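Local coordinates for protein fuculose-1-phosphate aldolase (Glaciozyma antarctica, PDB 4XXF) that belongs to the class II aldolase family of zinc-dependent enzymes, with an alpha/beta fold of the AraD-like clan, and carries a bound zinc ion, at residues R25-A28 and A29-F33; P51-K54 and H55-W58. One frame throughout, in Å; residues are numbered along the deposited sequence.

Contact 1: residues R25-A28 and A29-F33; sequences RLVA and AIRIF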
loop_
_atom_site.group_PDB
_atom_site.type_symbol
_atom_site.label_atom_id
_atom_site.label_comp_id
_atom_site.label_asym_id
_atom_site.label_seq_id
_atom_site.Cartn_x
_atom_site.Cartn_y
_atom_site.Cartn_z
ATOM N N ARG A 25 22.253 -8.475 13.466
ATOM C CA ARG A 25 22.134 -7.819 12.170
ATOM C C ARG A 25 21.279 -8.676 11.234
ATOM O O ARG A 25 20.495 -8.137 10.443
ATOM C CB ARG A 25 23.521 -7.556 11.561
ATOM C CG ARG A 25 23.579 -6.419 10.549
ATOM C CD ARG A 25 23.254 -5.095 11.219
ATOM N NE ARG A 25 23.632 -3.926 10.433
ATOM C CZ ARG A 25 23.360 -2.683 10.812
ATOM N NH1 ARG A 25 22.729 -2.473 11.961
ATOM N NH2 ARG A 25 23.713 -1.655 10.056
ATOM N N LEU A 26 21.433 -9.997 11.304
ATOM C CA LEU A 26 20.627 -10.910 10.498
ATOM C C LEU A 26 19.164 -10.819 10.897
ATOM O O LEU A 26 18.282 -10.786 10.031
ATOM C CB LEU A 26 21.129 -12.354 10.639
ATOM C CG LEU A 26 20.388 -13.352 9.750
ATOM C CD1 LEU A 26 20.563 -13.008 8.289
ATOM C CD2 LEU A 26 20.814 -14.767 10.026
ATOM N N VAL A 27 18.891 -10.762 12.197
ATOM C CA VAL A 27 17.527 -10.584 12.662
ATOM C C VAL A 27 16.956 -9.243 12.179
ATOM O O VAL A 27 15.813 -9.184 11.702
ATOM C CB VAL A 27 17.455 -10.688 14.196
ATOM C CG1 VAL A 27 16.080 -10.289 14.680
ATOM C CG2 VAL A 27 17.771 -12.101 14.635
ATOM N N ALA A 28 17.743 -8.174 12.270
ATOM C CA ALA A 28 17.297 -6.876 11.768
ATOM C C ALA A 28 16.962 -6.971 10.282
ATOM O O ALA A 28 15.971 -6.410 9.821
ATOM C CB ALA A 28 18.354 -5.814 12.016
ATOM N N ALA A 29 17.781 -7.692 9.524
ATOM C CA ALA A 29 17.546 -7.853 8.089
ATOM C C ALA A 29 16.232 -8.593 7.819
ATOM O O ALA A 29 15.437 -8.187 6.962
ATOM C CB ALA A 29 18.706 -8.583 7.437
ATOM N N ILE A 30 16.000 -9.666 8.562
ATOM C CA ILE A 30 14.773 -10.437 8.439
ATOM C C ILE A 30 13.565 -9.563 8.802
ATOM O O ILE A 30 12.530 -9.575 8.113
ATOM C CB ILE A 30 14.856 -11.675 9.321
ATOM C CG1 ILE A 30 15.928 -12.627 8.771
ATOM C CG2 ILE A 30 13.501 -12.346 9.402
ATOM C CD1 ILE A 30 16.428 -13.669 9.783
ATOM N N ARG A 31 13.705 -8.768 9.862
ATOM C CA ARG A 31 12.647 -7.832 10.255
ATOM C C ARG A 31 12.391 -6.761 9.181
ATOM O O ARG A 31 11.234 -6.344 8.963
ATOM C CB ARG A 31 12.990 -7.168 11.594
ATOM C CG ARG A 31 12.853 -8.120 12.786
ATOM C CD ARG A 31 11.417 -8.137 13.318
ATOM N NE ARG A 31 11.314 -8.943 14.530
ATOM C CZ ARG A 31 10.550 -8.645 15.571
ATOM N NH1 ARG A 31 9.830 -7.535 15.582
ATOM N NH2 ARG A 31 10.543 -9.441 16.626
ATOM N N ILE A 32 13.443 -6.309 8.503
ATOM C CA ILE A 32 13.273 -5.375 7.394
ATOM C C ILE A 32 12.467 -6.034 6.277
ATOM O O ILE A 32 11.550 -5.423 5.714
ATOM C CB ILE A 32 14.640 -4.880 6.843
ATOM C CG1 ILE A 32 15.281 -3.888 7.812
ATOM C CG2 ILE A 32 14.484 -4.282 5.437
ATOM C CD1 ILE A 32 16.782 -3.726 7.625
ATOM N N PHE A 33 12.798 -7.274 5.939
ATOM C CA PHE A 33 12.039 -7.986 4.901
ATOM C C PHE A 33 10.556 -8.061 5.257
ATOM O O PHE A 33 9.709 -7.807 4.401
ATOM C CB PHE A 33 12.617 -9.387 4.666
ATOM C CG PHE A 33 13.752 -9.421 3.669
ATOM C CD1 PHE A 33 14.796 -8.505 3.742
ATOM C CD2 PHE A 33 13.776 -10.366 2.656
ATOM C CE1 PHE A 33 15.859 -8.533 2.821
ATOM C CE2 PHE A 33 14.816 -10.401 1.734
ATOM C CZ PHE A 33 15.874 -9.489 1.820
#
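The amide of Arg31 donates to Val27 O across 2.8 Å with a nearly straight N-H...O angle of 164°. The same oxygen also meets Arg31 CG at 3.3 Å, because that methylene sits beside its own backbone N. Equivalent bonds join Ala29 N to Arg25 O, Ile30 N to Leu26 O and Ile32 N to Ala28 O, giving four successive i to i+4 links.

Side chains follow the same spacing. Ile30 CG1 is turned back beside its backbone N (chi1 -67°), which sets it 3.2 Å from Leu26 O and brings CD1 within 4.0 Å of Leu26 CG; the two aliphatic chains slant across each other rather than running alongside. Two residues further along the helix, Ile32 CG1 touches Ala28 O at 3.3 Å. Val27 CG1 comes only loosely to Arg31 CG, at 4.3 Å.

Arg31 bends at chi2 (-87°) and its guanidinium leaves the segment. NE donates to Met69 O, while NH1 forms a salt bridge with Glu255 and a hydrogen bond with Gln252, so this buried charge is met from the 234-256 helix and a loop. Arg25 makes a salt bridge to Asp191. Leu26, Ala29 and Ile30 all reach Leu46 of strand 45-49, the pattern expected of an alpha-helix laid with its apolar side on the sheet of this alpha/beta fold.

Contact 2: residues P51-K54 and H55-W58; sequences PENK and HHFW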
loop_
_atom_site.group_PDB
_atom_site.type_symbol
_atom_site.label_atom_id
_atom_site.label_comp_id
_atom_site.label_asym_id
_atom_site.label_seq_id
_atom_site.Cartn_x
_atom_site.Cartn_y
_atom_site.Cartn_z
ATOM N N PRO A 51 31.433 -16.360 11.970
ATOM C CA PRO A 51 32.766 -15.753 11.857
ATOM C C PRO A 51 33.904 -16.629 12.350
ATOM O O PRO A 51 35.067 -16.278 12.130
ATOM C CB PRO A 51 32.650 -14.495 12.726
ATOM C CG PRO A 51 31.545 -14.798 13.691
ATOM C CD PRO A 51 30.570 -15.636 12.924
ATOM N N GLU A 52 33.598 -17.738 13.010
ATOM C CA GLU A 52 34.657 -18.611 13.510
ATOM C C GLU A 52 34.860 -19.820 12.603
ATOM O O GLU A 52 35.994 -20.195 12.305
ATOM C CB GLU A 52 34.346 -19.062 14.935
ATOM C CG GLU A 52 35.434 -19.894 15.573
ATOM C CD GLU A 52 35.241 -20.047 17.063
ATOM O OE1 GLU A 52 34.089 -19.929 17.530
ATOM O OE2 GLU A 52 36.249 -20.284 17.767
ATOM N N ASN A 53 33.759 -20.422 12.166
ATOM C CA ASN A 53 33.808 -21.576 11.277
ATOM C C ASN A 53 33.108 -21.240 9.971
ATOM O O ASN A 53 31.898 -21.058 9.946
ATOM C CB ASN A 53 33.162 -22.798 11.941
ATOM C CG ASN A 53 33.380 -24.087 11.157
ATOM O OD1 ASN A 53 33.417 -24.092 9.926
ATOM N ND2 ASN A 53 33.523 -25.192 11.880
ATOM N N LYS A 54 33.878 -21.198 8.888
ATOM C CA LYS A 54 33.375 -20.769 7.588
ATOM C C LYS A 54 32.379 -21.746 6.967
ATOM O O LYS A 54 31.742 -21.426 5.966
ATOM C CB LYS A 54 34.546 -20.552 6.623
ATOM C CG LYS A 54 35.299 -21.823 6.243
ATOM C CD LYS A 54 36.563 -21.496 5.452
ATOM C CE LYS A 54 37.458 -22.712 5.307
ATOM N NZ LYS A 54 38.750 -22.368 4.648
ATOM N N HIS A 55 32.249 -22.931 7.554
ATOM C CA HIS A 55 31.325 -23.936 7.037
ATOM C C HIS A 55 30.059 -24.014 7.865
ATOM O O HIS A 55 29.267 -24.950 7.710
ATOM C CB HIS A 55 31.980 -25.317 7.006
ATOM C CG HIS A 55 33.229 -25.381 6.186
ATOM N ND1 HIS A 55 33.252 -25.099 4.836
ATOM C CD2 HIS A 55 34.500 -25.705 6.523
ATOM C CE1 HIS A 55 34.482 -25.245 4.379
ATOM N NE2 HIS A 55 35.259 -25.614 5.382
ATOM N N HIS A 56 29.876 -23.044 8.755
ATOM C CA HIS A 56 28.676 -22.964 9.581
ATOM C C HIS A 56 27.939 -21.681 9.261
ATOM O O HIS A 56 28.576 -20.675 8.947
ATOM C CB HIS A 56 29.009 -22.999 11.069
ATOM C CG HIS A 56 29.563 -24.307 11.537
ATOM N ND1 HIS A 56 30.016 -24.502 12.824
ATOM C CD2 HIS A 56 29.730 -25.485 10.895
ATOM C CE1 HIS A 56 30.446 -25.745 12.952
ATOM N NE2 HIS A 56 30.288 -26.363 11.795
ATOM N N PHE A 57 26.617 -21.716 9.363
ATOM C CA PHE A 57 25.774 -20.594 8.959
ATOM C C PHE A 57 24.626 -20.386 9.921
ATOM O O PHE A 57 24.010 -21.351 10.383
ATOM C CB PHE A 57 25.239 -20.837 7.547
ATOM C CG PHE A 57 26.319 -21.137 6.567
ATOM C CD1 PHE A 57 26.757 -22.439 6.361
ATOM C CD2 PHE A 57 26.943 -20.104 5.892
ATOM C CE1 PHE A 57 27.789 -22.702 5.482
ATOM C CE2 PHE A 57 27.973 -20.361 5.015
ATOM C CZ PHE A 57 28.404 -21.659 4.808
ATOM N N TRP A 58 24.329 -19.124 10.211
ATOM C CA TRP A 58 23.127 -18.756 10.953
ATOM C C TRP A 58 22.003 -18.484 9.964
ATOM O O TRP A 58 22.228 -17.897 8.903
ATOM C CB TRP A 58 23.391 -17.533 11.842
ATOM C CG TRP A 58 24.384 -17.846 12.913
ATOM C CD1 TRP A 58 25.734 -17.646 12.864
ATOM C CD2 TRP A 58 24.113 -18.462 14.178
ATOM N NE1 TRP A 58 26.323 -18.090 14.030
ATOM C CE2 TRP A 58 25.349 -18.594 14.852
ATOM C CE3 TRP A 58 22.945 -18.913 14.809
ATOM C CZ2 TRP A 58 25.450 -19.165 16.124
ATOM C CZ3 TRP A 58 23.051 -19.483 16.079
ATOM C CH2 TRP A 58 24.294 -19.598 16.718
#
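Two hydrogen bonds from Asn53 define the turn. Its side-chain OD1 accepts from His55 N at 2.9 Å (N-H...O angle 159°), an Asx turn, and its backbone O accepts from His56 N at 3.1 Å, closing a type I beta turn from Asn53 to His56. In the second bond the donor stands well above the carbonyl plane.

Flat-group stacking comes next. The Asn53 amide lies over one face of the His56 imidazole, the two planes 20° apart, with ND2 3.3 Å above the ring and displaced toward its rim. Asn53 CB adds a CH-pi contact, 4.0 Å from the ring centroid.

A second CH-pi contact covers His55: Lys54 CG lies 3.9 Å from that centroid and almost on the ring normal (6° off). From there the extended lysine chain continues over the same face toward the NE2 side, bringing CE to 3.6 Å from His55 NE2. The other ring nitrogen, ND1, bonds to Gln79 OE1.

Among the backbone acceptors, Lys54 O meets Phe57 CZ at 3.5 Å and is hydrogen-bonded by Arg49 NH1. With His56 pairing to Asp50 through the backbone, this is the connection of a beta-hairpin between antiparallel strands 45-49 and 56-59.

Contact 1 and contact 2 have centres about 18 Å apart, yet their ends meet: Leu26 CD2 packs against Trp58 O at 3.6 Å, where Leu26 of helix 15-36 reaches the backbone of strand 56-59. Strand 45-49 links them further, since Leu26 touches both Leu46 and Val48 while Trp58 pairs through its backbone with Val48. Contact 1 is buried, about 10 Å from the chain centre; contact 2 lies near the surface at about 17 Å. Neither supplies a zinc ligand. The metal is held by His117, His119 and His181, of which His117 lies on strand 114-118, the sheet neighbour of strand 45-49 on the side away from strand 56-59.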